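Local coordinates for oligopeptide ABC transporter, periplasmic oligopeptide-binding protein, putative (Thermotoga maritima MSB8, PDB 5IPW) that probably binds oligopeptides in the periplasm for an ABC transporter that carries them across the membrane, as a family 5 extracellular solute-binding protein, at residues 193-196 with 197-200; 211-214 with 215-219; 221-224 with 225-229. All blocks are in the same frame, centred on the assembly; numbering follows the deposited sequence.

Contact 1: residues 193-196 with 197-200; sequences HYLK and QFHP
Helix 192-195 leads into a short 3-10 segment that takes in K196, Q197 and F198; here Q197 folds back over the helix and F198 meets Y194. The Q197 amide donates through NE2 to Y194 O at 3.0 Å. The bond is fairly straight, with an N-H...O angle of 161°. The acceptor oxygen lies in the amide plane of Q197, and NE2 lies in the carbonyl plane of Y194. Q197 CG sits between the backbone N and the carbonyl carbon (chi1 67°), which also places it over the centre of the F198 ring. The other end of that amide, OE1, is held by K211. Two i to i+3 backbone bonds mark the tightened turn: F198 N to L195 O at 2.9 Å and H199 N to K196 O at 3.1 Å. F198 turns its ring edge to Y194 in a T-shaped pair, with CE2 over one face of the tyrosine ring, centroids 5.7 Å apart and planes at 67°. The Y194 hydroxyl bonds N233, and H199 NE2 donates to D138 O on helix 129-140. A water accepts from Q197 N at 2.9 Å, donates to H193 O and bonds Y194 O weakly.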
ATOM      1  N   HIS A 193       5.329 -30.324  -0.733  1.00 40.92           N
ATOM      2  CA  HIS A 193       4.843 -31.690  -0.960  1.00 40.14           C
ATOM      3  C   HIS A 193       4.188 -31.844  -2.335  1.00 40.41           C
ATOM      4  O   HIS A 193       4.204 -32.934  -2.914  1.00 42.33           O
ATOM      5  CB  HIS A 193       3.877 -32.120   0.150  1.00 38.98           C
ATOM      6  CG  HIS A 193       2.519 -31.500   0.056  1.00 38.96           C
ATOM      7  ND1 HIS A 193       2.252 -30.215   0.483  1.00 39.66           N
ATOM      8  CD2 HIS A 193       1.346 -31.993  -0.410  1.00 38.38           C
ATOM      9  CE1 HIS A 193       0.975 -29.941   0.277  1.00 39.84           C
ATOM     10  NE2 HIS A 193       0.401 -31.006  -0.259  1.00 39.60           N
ATOM     11  N   TYR A 194       3.614 -30.752  -2.842  1.00 38.53           N
ATOM     12  CA  TYR A 194       3.006 -30.728  -4.167  1.00 37.63           C
ATOM     13  C   TYR A 194       3.987 -30.304  -5.255  1.00 37.93           C
ATOM     14  O   TYR A 194       3.967 -30.871  -6.341  1.00 37.90           O
ATOM     15  CB  TYR A 194       1.802 -29.779  -4.193  1.00 37.61           C
ATOM     16  CG  TYR A 194       1.165 -29.631  -5.567  1.00 37.91           C
ATOM     17  CD1 TYR A 194       0.372 -30.642  -6.105  1.00 37.99           C
ATOM     18  CD2 TYR A 194       1.360 -28.477  -6.328  1.00 39.13           C
ATOM     19  CE1 TYR A 194      -0.206 -30.510  -7.363  1.00 39.13           C
ATOM     20  CE2 TYR A 194       0.781 -28.333  -7.583  1.00 38.75           C
ATOM     21  CZ  TYR A 194       0.006 -29.351  -8.099  1.00 38.27           C
ATOM     22  OH  TYR A 194      -0.561 -29.204  -9.338  1.00 37.35           O
ATOM     23  N   LEU A 195       4.822 -29.307  -4.972  1.00 37.51           N
ATOM     24  CA  LEU A 195       5.632 -28.667  -6.016  1.00 39.44           C
ATOM     25  C   LEU A 195       6.973 -29.336  -6.339  1.00 41.59           C
ATOM     26  O   LEU A 195       7.489 -29.180  -7.450  1.00 40.97           O
ATOM     27  CB  LEU A 195       5.880 -27.201  -5.665  1.00 38.53           C
ATOM     28  CG  LEU A 195       4.655 -26.304  -5.825  1.00 38.26           C
ATOM     29  CD1 LEU A 195       4.936 -24.927  -5.253  1.00 38.09           C
ATOM     30  CD2 LEU A 195       4.240 -26.195  -7.282  1.00 37.41           C
ATOM     31  N   LYS A 196       7.537 -30.068  -5.379  1.00 43.36           N
ATOM     32  CA  LYS A 196       8.852 -30.698  -5.563  1.00 43.28           C
ATOM     33  C   LYS A 196       8.920 -31.632  -6.776  1.00 43.70           C
ATOM     34  O   LYS A 196       9.993 -31.813  -7.353  1.00 43.76           O
ATOM     35  CB  LYS A 196       9.274 -31.455  -4.304  1.00 42.84           C
ATOM     36  CG  LYS A 196       9.872 -30.567  -3.236  1.00 44.02           C
ATOM     37  CD  LYS A 196      10.279 -31.370  -2.013  1.00 46.30           C
ATOM     38  CE  LYS A 196      11.167 -30.542  -1.094  1.00 49.85           C
ATOM     39  NZ  LYS A 196      11.596 -31.288   0.125  1.00 51.81           N
ATOM     40  N   GLN A 197       7.786 -32.223  -7.156  1.00 42.75           N
ATOM     41  CA  GLN A 197       7.729 -33.086  -8.347  1.00 42.12           C
ATOM     42  C   GLN A 197       8.019 -32.334  -9.653  1.00 42.75           C
ATOM     43  O   GLN A 197       8.297 -32.961 -10.669  1.00 41.74           O
ATOM     44  CB  GLN A 197       6.371 -33.779  -8.455  1.00 40.71           C
ATOM     45  CG  GLN A 197       5.211 -32.839  -8.720  1.00 40.29           C
ATOM     46  CD  GLN A 197       3.910 -33.586  -8.812  1.00 41.24           C
ATOM     47  OE1 GLN A 197       3.774 -34.490  -9.631  1.00 42.02           O
ATOM     48  NE2 GLN A 197       2.949 -33.233  -7.965  1.00 41.26           N
ATOM     49  N   PHE A 198       7.931 -31.003  -9.614  1.00 44.10           N
ATOM     50  CA  PHE A 198       8.202 -30.141 -10.768  1.00 44.66           C
ATOM     51  C   PHE A 198       9.547 -29.408 -10.676  1.00 46.38           C
ATOM     52  O   PHE A 198       9.850 -28.557 -11.515  1.00 45.06           O
ATOM     53  CB  PHE A 198       7.082 -29.108 -10.895  1.00 43.50           C
ATOM     54  CG  PHE A 198       5.710 -29.708 -10.907  1.00 42.09           C
ATOM     55  CD1 PHE A 198       5.319 -30.551 -11.935  1.00 41.85           C
ATOM     56  CD2 PHE A 198       4.809 -29.436  -9.894  1.00 41.53           C
ATOM     57  CE1 PHE A 198       4.053 -31.110 -11.957  1.00 41.01           C
ATOM     58  CE2 PHE A 198       3.542 -29.997  -9.906  1.00 40.45           C
ATOM     59  CZ  PHE A 198       3.163 -30.835 -10.938  1.00 40.03           C
ATOM     60  N   HIS A 199      10.351 -29.752  -9.673  1.00 49.14           N
ATOM     61  CA  HIS A 199      11.581 -29.028  -9.376  1.00 50.88           C
ATOM     62  C   HIS A 199      12.802 -29.936  -9.547  1.00 52.74           C
ATOM     63  O   HIS A 199      12.922 -30.940  -8.848  1.00 53.71           O
ATOM     64  CB  HIS A 199      11.524 -28.486  -7.950  1.00 52.50           C
ATOM     65  CG  HIS A 199      12.444 -27.333  -7.705  1.00 53.27           C
ATOM     66  ND1 HIS A 199      13.785 -27.497  -7.455  1.00 55.92           N
ATOM     67  CD2 HIS A 199      12.213 -26.001  -7.658  1.00 55.48           C
ATOM     68  CE1 HIS A 199      14.347 -26.317  -7.268  1.00 57.02           C
ATOM     69  NE2 HIS A 199      13.414 -25.390  -7.385  1.00 56.38           N
ATOM     70  N   PRO A 200      13.706 -29.592 -10.488  1.00 56.18           N
ATOM     71  CA  PRO A 200      14.891 -30.408 -10.803  1.00 55.86           C
ATOM     72  C   PRO A 200      15.841 -30.726  -9.645  1.00 54.18           C
ATOM     73  O   PRO A 200      16.534 -31.738  -9.696  1.00 55.71           O
ATOM     74  CB  PRO A 200      15.634 -29.566 -11.852  1.00 56.28           C
ATOM     75  CG  PRO A 200      15.007 -28.215 -11.812  1.00 56.28           C
ATOM     76  CD  PRO A 200      13.590 -28.457 -11.420  1.00 55.61           C
TER
HETATM   77  O   HOH W   1       5.818 -33.252  -5.277  1.00 39.09           O

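Contact 2: residues 211-214 with 215-219; sequences KMVE and GVHNT
V213 and H217 meet across a tight backbone turn in the loop that links helix 205-209 to helix 220-227. H217 N donates to V213 O at 3.0 Å, nearly along the C=O axis, with an N-H...O angle of 166°. This i+4 to i bond closes a five-residue turn, an alpha-turn, from V213 to H217. The H217 side chain folds back over the same stretch. Its ND1 accepts a weak bond from V213 N at 3.5 Å. The main chain and the imidazole of H217 therefore both engage V213, one through its C=O and the other through its N-H. H217 CG lies anti to the carbonyl carbon (chi1 -58°), and this turns the ring back toward V213. One ring face carries V216 CG2, offset toward the rim. Just before V213, M212 CG packs on H217 CB at 4.1 Å.

G215 lies at the bend with a positive phi of 82°, a conformation that favours glycine. At the far side of the imidazole, H217 NE2 donates to D226 OD2, which holds the ring at a second point. T219 is the N-cap residue of the next helix; its OG1 weakly caps V221 N, and D222 OD2 accepts from T219 N.

The turn lies at the protein surface and leans on helix 220-227, where K211, M212 and H217 all touch L223 and M212 also rests on W220.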
ATOM      1  N   LYS A 211       6.108 -34.768 -17.647  1.00 66.73           N
ATOM      2  CA  LYS A 211       4.907 -34.028 -17.225  1.00 65.98           C
ATOM      3  C   LYS A 211       4.711 -32.713 -17.970  1.00 65.53           C
ATOM      4  O   LYS A 211       3.626 -32.114 -17.902  1.00 64.07           O
ATOM      5  CB  LYS A 211       4.948 -33.758 -15.722  1.00 63.78           C
ATOM      6  CG  LYS A 211       4.349 -34.877 -14.893  1.00 64.15           C
ATOM      7  CD  LYS A 211       5.101 -35.060 -13.586  1.00 63.12           C
ATOM      8  CE  LYS A 211       4.368 -36.032 -12.684  1.00 62.86           C
ATOM      9  NZ  LYS A 211       5.134 -36.299 -11.441  1.00 62.48           N
ATOM     10  N   MET A 212       5.751 -32.252 -18.659  1.00 64.36           N
ATOM     11  CA  MET A 212       5.603 -31.128 -19.575  1.00 65.86           C
ATOM     12  C   MET A 212       4.683 -31.521 -20.715  1.00 67.02           C
ATOM     13  O   MET A 212       4.619 -32.686 -21.111  1.00 69.29           O
ATOM     14  CB  MET A 212       6.943 -30.709 -20.151  1.00 63.33           C
ATOM     15  CG  MET A 212       7.820 -29.959 -19.179  1.00 61.55           C
ATOM     16  SD  MET A 212       9.528 -30.272 -19.598  1.00 64.96           S
ATOM     17  CE  MET A 212      10.282 -28.719 -19.226  1.00 63.30           C
ATOM     18  N   VAL A 213       3.975 -30.537 -21.238  1.00 70.41           N
ATOM     19  CA  VAL A 213       3.080 -30.759 -22.355  1.00 77.37           C
ATOM     20  C   VAL A 213       3.581 -29.841 -23.463  1.00 81.57           C
ATOM     21  O   VAL A 213       3.993 -28.703 -23.208  1.00 82.07           O
ATOM     22  CB  VAL A 213       1.577 -30.594 -21.971  1.00 78.76           C
ATOM     23  CG1 VAL A 213       1.382 -29.582 -20.848  1.00 77.50           C
ATOM     24  CG2 VAL A 213       0.709 -30.296 -23.197  1.00 78.19           C
ATOM     25  N   GLU A 214       3.607 -30.372 -24.681  1.00 85.75           N
ATOM     26  CA  GLU A 214       4.205 -29.670 -25.811  1.00 86.94           C
ATOM     27  C   GLU A 214       3.246 -28.612 -26.332  1.00 81.07           C
ATOM     28  O   GLU A 214       2.023 -28.789 -26.282  1.00 73.47           O
ATOM     29  CB  GLU A 214       4.574 -30.658 -26.918  1.00 92.66           C
ATOM     30  CG  GLU A 214       5.542 -31.742 -26.461  1.00 96.89           C
ATOM     31  CD  GLU A 214       5.983 -32.661 -27.583  1.00 99.96           C
ATOM     32  OE1 GLU A 214       5.328 -32.673 -28.649  1.00103.02           O
ATOM     33  OE2 GLU A 214       6.989 -33.379 -27.398  1.00100.40           O
ATOM     34  N   GLY A 215       3.814 -27.505 -26.808  1.00 79.95           N
ATOM     35  CA  GLY A 215       3.032 -26.363 -27.279  1.00 82.91           C
ATOM     36  C   GLY A 215       2.552 -25.452 -26.160  1.00 84.18           C
ATOM     37  O   GLY A 215       1.842 -24.476 -26.413  1.00 82.57           O
ATOM     38  N   VAL A 216       2.938 -25.774 -24.923  1.00 84.91           N
ATOM     39  CA  VAL A 216       2.584 -24.973 -23.747  1.00 81.62           C
ATOM     40  C   VAL A 216       3.786 -24.762 -22.815  1.00 77.13           C
ATOM     41  O   VAL A 216       4.092 -23.624 -22.466  1.00 78.10           O
ATOM     42  CB  VAL A 216       1.390 -25.577 -22.965  1.00 81.71           C
ATOM     43  CG1 VAL A 216       1.625 -27.032 -22.645  1.00 84.81           C
ATOM     44  CG2 VAL A 216       1.123 -24.803 -21.680  1.00 82.04           C
ATOM     45  N   HIS A 217       4.459 -25.844 -22.416  1.00 73.35           N
ATOM     46  CA  HIS A 217       5.606 -25.762 -21.505  1.00 70.69           C
ATOM     47  C   HIS A 217       6.889 -26.003 -22.295  1.00 72.71           C
ATOM     48  O   HIS A 217       7.223 -27.146 -22.615  1.00 73.59           O
ATOM     49  CB  HIS A 217       5.496 -26.789 -20.365  1.00 66.39           C
ATOM     50  CG  HIS A 217       4.257 -26.653 -19.536  1.00 63.04           C
ATOM     51  ND1 HIS A 217       3.428 -27.718 -19.258  1.00 60.64           N
ATOM     52  CD2 HIS A 217       3.698 -25.578 -18.931  1.00 61.94           C
ATOM     53  CE1 HIS A 217       2.413 -27.306 -18.521  1.00 59.75           C
ATOM     54  NE2 HIS A 217       2.551 -26.010 -18.312  1.00 59.78           N
ATOM     55  N   ASN A 218       7.598 -24.922 -22.611  1.00 73.90           N
ATOM     56  CA  ASN A 218       8.839 -25.010 -23.388  1.00 77.10           C
ATOM     57  C   ASN A 218      10.039 -25.354 -22.526  1.00 74.50           C
ATOM     58  O   ASN A 218      10.939 -26.059 -22.965  1.00 76.30           O
ATOM     59  CB  ASN A 218       9.102 -23.712 -24.162  1.00 80.60           C
ATOM     60  CG  ASN A 218       8.422 -23.702 -25.522  1.00 83.96           C
ATOM     61  OD1 ASN A 218       8.786 -24.475 -26.408  1.00 84.50           O
ATOM     62  ND2 ASN A 218       7.427 -22.830 -25.693  1.00 85.55           N
ATOM     63  N   THR A 219      10.050 -24.843 -21.303  1.00 74.41           N
ATOM     64  CA  THR A 219      11.086 -25.176 -20.331  1.00 71.98           C
ATOM     65  C   THR A 219      10.417 -25.715 -19.071  1.00 69.16           C
ATOM     66  O   THR A 219       9.189 -25.737 -18.976  1.00 66.98           O
ATOM     67  CB  THR A 219      11.995 -23.966 -20.014  1.00 74.73           C
ATOM     68  OG1 THR A 219      12.824 -24.264 -18.882  1.00 76.80           O
ATOM     69  CG2 THR A 219      11.184 -22.697 -19.728  1.00 75.18           C
TER

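Contact 3: residues 221-224 with 225-229; sequences VDLF and NDKND
V221 to K227 make up all but the first residue of the short helix 220-227, and N228 is the first residue to leave helical angles. Four i to i+4 bonds run along the backbone. The first, N225 N to V221 O, is 2.9 Å long and nearly straight at 172°. The last, N228 N to F224 O, is 2.7 Å long. The V221 and N225 side chains run side by side and point the same way, with CG1 3.3 Å from ND2. A water joins N225 to the preceding turn: it accepts from N225 ND2 at 3.2 Å and donates to D222 OD1 at 2.9 Å. F224 projects its ring with CG anti to the backbone N (chi1 -171°). N225 OD1 lies at the ring edge, in plane, 4.0 Å from F224 CD1. N228 CB comes 4.0 Å from F224 CE1. On another side of the helix, L223 CD1 touches the aliphatic part of K227 at CE, 3.8 Å away. F224 and N228 face helices 192-195 and 129-140, where both meet L195 and I139, while L223 turns to the preceding loop. The arrangement is that of a short alpha-helix with i to i+4 bonding that ends at N228.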
ATOM      1  N   VAL A 221      10.740 -24.445 -16.121  1.00 64.48           N
ATOM      2  CA  VAL A 221      10.277 -23.262 -15.403  1.00 66.44           C
ATOM      3  C   VAL A 221       8.816 -22.957 -15.764  1.00 63.33           C
ATOM      4  O   VAL A 221       8.034 -22.552 -14.901  1.00 63.83           O
ATOM      5  CB  VAL A 221      11.177 -22.036 -15.700  1.00 68.17           C
ATOM      6  CG1 VAL A 221      10.666 -20.794 -14.988  1.00 71.07           C
ATOM      7  CG2 VAL A 221      12.612 -22.304 -15.272  1.00 68.57           C
ATOM      8  N   ASP A 222       8.451 -23.171 -17.026  1.00 60.77           N
ATOM      9  CA  ASP A 222       7.090 -22.903 -17.492  1.00 59.68           C
ATOM     10  C   ASP A 222       6.100 -23.833 -16.813  1.00 57.81           C
ATOM     11  O   ASP A 222       5.007 -23.413 -16.435  1.00 57.58           O
ATOM     12  CB  ASP A 222       6.975 -23.078 -19.008  1.00 61.31           C
ATOM     13  CG  ASP A 222       7.817 -22.084 -19.787  1.00 62.54           C
ATOM     14  OD1 ASP A 222       8.190 -21.025 -19.237  1.00 58.22           O
ATOM     15  OD2 ASP A 222       8.103 -22.379 -20.969  1.00 65.66           O
ATOM     16  N   LEU A 223       6.488 -25.097 -16.679  1.00 56.56           N
ATOM     17  CA  LEU A 223       5.679 -26.084 -15.975  1.00 55.52           C
ATOM     18  C   LEU A 223       5.560 -25.714 -14.499  1.00 54.68           C
ATOM     19  O   LEU A 223       4.470 -25.772 -13.936  1.00 56.31           O
ATOM     20  CB  LEU A 223       6.272 -27.489 -16.126  1.00 55.04           C
ATOM     21  CG  LEU A 223       5.548 -28.638 -15.409  1.00 55.72           C
ATOM     22  CD1 LEU A 223       4.095 -28.764 -15.848  1.00 55.30           C
ATOM     23  CD2 LEU A 223       6.281 -29.956 -15.627  1.00 56.70           C
ATOM     24  N   PHE A 224       6.672 -25.318 -13.882  1.00 50.18           N
ATOM     25  CA  PHE A 224       6.658 -24.985 -12.467  1.00 50.63           C
ATOM     26  C   PHE A 224       5.749 -23.804 -12.168  1.00 51.12           C
ATOM     27  O   PHE A 224       4.926 -23.876 -11.257  1.00 52.59           O
ATOM     28  CB  PHE A 224       8.062 -24.688 -11.944  1.00 50.90           C
ATOM     29  CG  PHE A 224       8.121 -24.550 -10.451  1.00 49.75           C
ATOM     30  CD1 PHE A 224       7.892 -23.322  -9.845  1.00 49.81           C
ATOM     31  CD2 PHE A 224       8.378 -25.652  -9.651  1.00 50.15           C
ATOM     32  CE1 PHE A 224       7.931 -23.191  -8.468  1.00 49.83           C
ATOM     33  CE2 PHE A 224       8.425 -25.529  -8.271  1.00 50.64           C
ATOM     34  CZ  PHE A 224       8.198 -24.296  -7.679  1.00 50.08           C
ATOM     35  N   ASN A 225       5.906 -22.726 -12.928  1.00 50.86           N
ATOM     36  CA  ASN A 225       5.099 -21.524 -12.732  1.00 50.98           C
ATOM     37  C   ASN A 225       3.615 -21.748 -13.024  1.00 49.88           C
ATOM     38  O   ASN A 225       2.768 -21.102 -12.410  1.00 49.84           O
ATOM     39  CB  ASN A 225       5.628 -20.365 -13.580  1.00 52.51           C
ATOM     40  CG  ASN A 225       7.031 -19.931 -13.174  1.00 55.67           C
ATOM     41  OD1 ASN A 225       7.418 -20.002 -12.004  1.00 56.49           O
ATOM     42  ND2 ASN A 225       7.803 -19.471 -14.148  1.00 58.52           N
ATOM     43  N   ASP A 226       3.303 -22.653 -13.946  1.00 49.57           N
ATOM     44  CA  ASP A 226       1.906 -23.028 -14.218  1.00 52.56           C
ATOM     45  C   ASP A 226       1.311 -23.787 -13.056  1.00 51.65           C
ATOM     46  O   ASP A 226       0.133 -23.621 -12.727  1.00 52.18           O
ATOM     47  CB  ASP A 226       1.780 -23.904 -15.474  1.00 54.87           C
ATOM     48  CG  ASP A 226       1.418 -23.108 -16.711  1.00 58.81           C
ATOM     49  OD1 ASP A 226       1.869 -21.946 -16.840  1.00 57.50           O
ATOM     50  OD2 ASP A 226       0.679 -23.658 -17.560  1.00 65.20           O
ATOM     51  N   LYS A 227       2.131 -24.643 -12.462  1.00 48.09           N
ATOM     52  CA  LYS A 227       1.721 -25.422 -11.310  1.00 46.46           C
ATOM     53  C   LYS A 227       1.643 -24.574 -10.046  1.00 43.16           C
ATOM     54  O   LYS A 227       0.759 -24.778  -9.221  1.00 40.81           O
ATOM     55  CB  LYS A 227       2.680 -26.599 -11.108  1.00 46.04           C
ATOM     56  CG  LYS A 227       2.617 -27.619 -12.231  1.00 45.45           C
ATOM     57  CD  LYS A 227       1.247 -28.266 -12.326  1.00 45.69           C
ATOM     58  CE  LYS A 227       1.161 -29.226 -13.496  1.00 45.74           C
ATOM     59  NZ  LYS A 227      -0.248 -29.640 -13.734  1.00 45.78           N
ATOM     60  N   ASN A 228       2.551 -23.616  -9.906  1.00 41.38           N
ATOM     61  CA  ASN A 228       2.556 -22.747  -8.736  1.00 42.01           C
ATOM     62  C   ASN A 228       1.745 -21.477  -8.988  1.00 42.82           C
ATOM     63  O   ASN A 228       2.009 -20.449  -8.379  1.00 42.93           O
ATOM     64  CB  ASN A 228       3.997 -22.399  -8.327  1.00 40.54           C
ATOM     65  CG  ASN A 228       4.080 -21.769  -6.941  1.00 40.96           C
ATOM     66  OD1 ASN A 228       3.311 -22.113  -6.037  1.00 40.77           O
ATOM     67  ND2 ASN A 228       5.014 -20.839  -6.767  1.00 39.84           N
ATOM     68  N   ASP A 229       0.755 -21.566  -9.876  1.00 45.17           N
ATOM     69  CA  ASP A 229      -0.097 -20.434 -10.241  1.00 47.40           C
ATOM     70  C   ASP A 229      -1.387 -20.496  -9.429  1.00 45.91           C
ATOM     71  O   ASP A 229      -2.254 -21.331  -9.701  1.00 45.34           O
ATOM     72  CB  ASP A 229      -0.413 -20.495 -11.744  1.00 50.40           C
ATOM     73  CG  ASP A 229      -1.115 -19.251 -12.253  1.00 52.28           C
ATOM     74  OD1 ASP A 229      -2.026 -18.740 -11.574  1.00 54.11           O
ATOM     75  OD2 ASP A 229      -0.770 -18.783 -13.354  1.00 55.94           O
TER
HETATM   76  O   HOH W   2       6.899 -19.412 -17.179  1.00 59.07           O

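How the contacts relate
The three contacts follow one another along the chain and lie together on one side of the chain's centre, their own centres 27 to 36 Å from it. Contact 3 lies beside both others, with its centre about 10 Å from each. Contacts 1 and 2 are about 16 Å apart, centre to centre. K211 NZ reaches Q197 OE1 at 2.9 Å, a probable hydrogen bond from contact 2 to contact 1. H217 NE2 lies 3.1 Å from D226 OD2, joining contact 2 to contact 3. Contacts 1 and 3 meet by packing, with F198 CE2 3.5 Å from K227 CG.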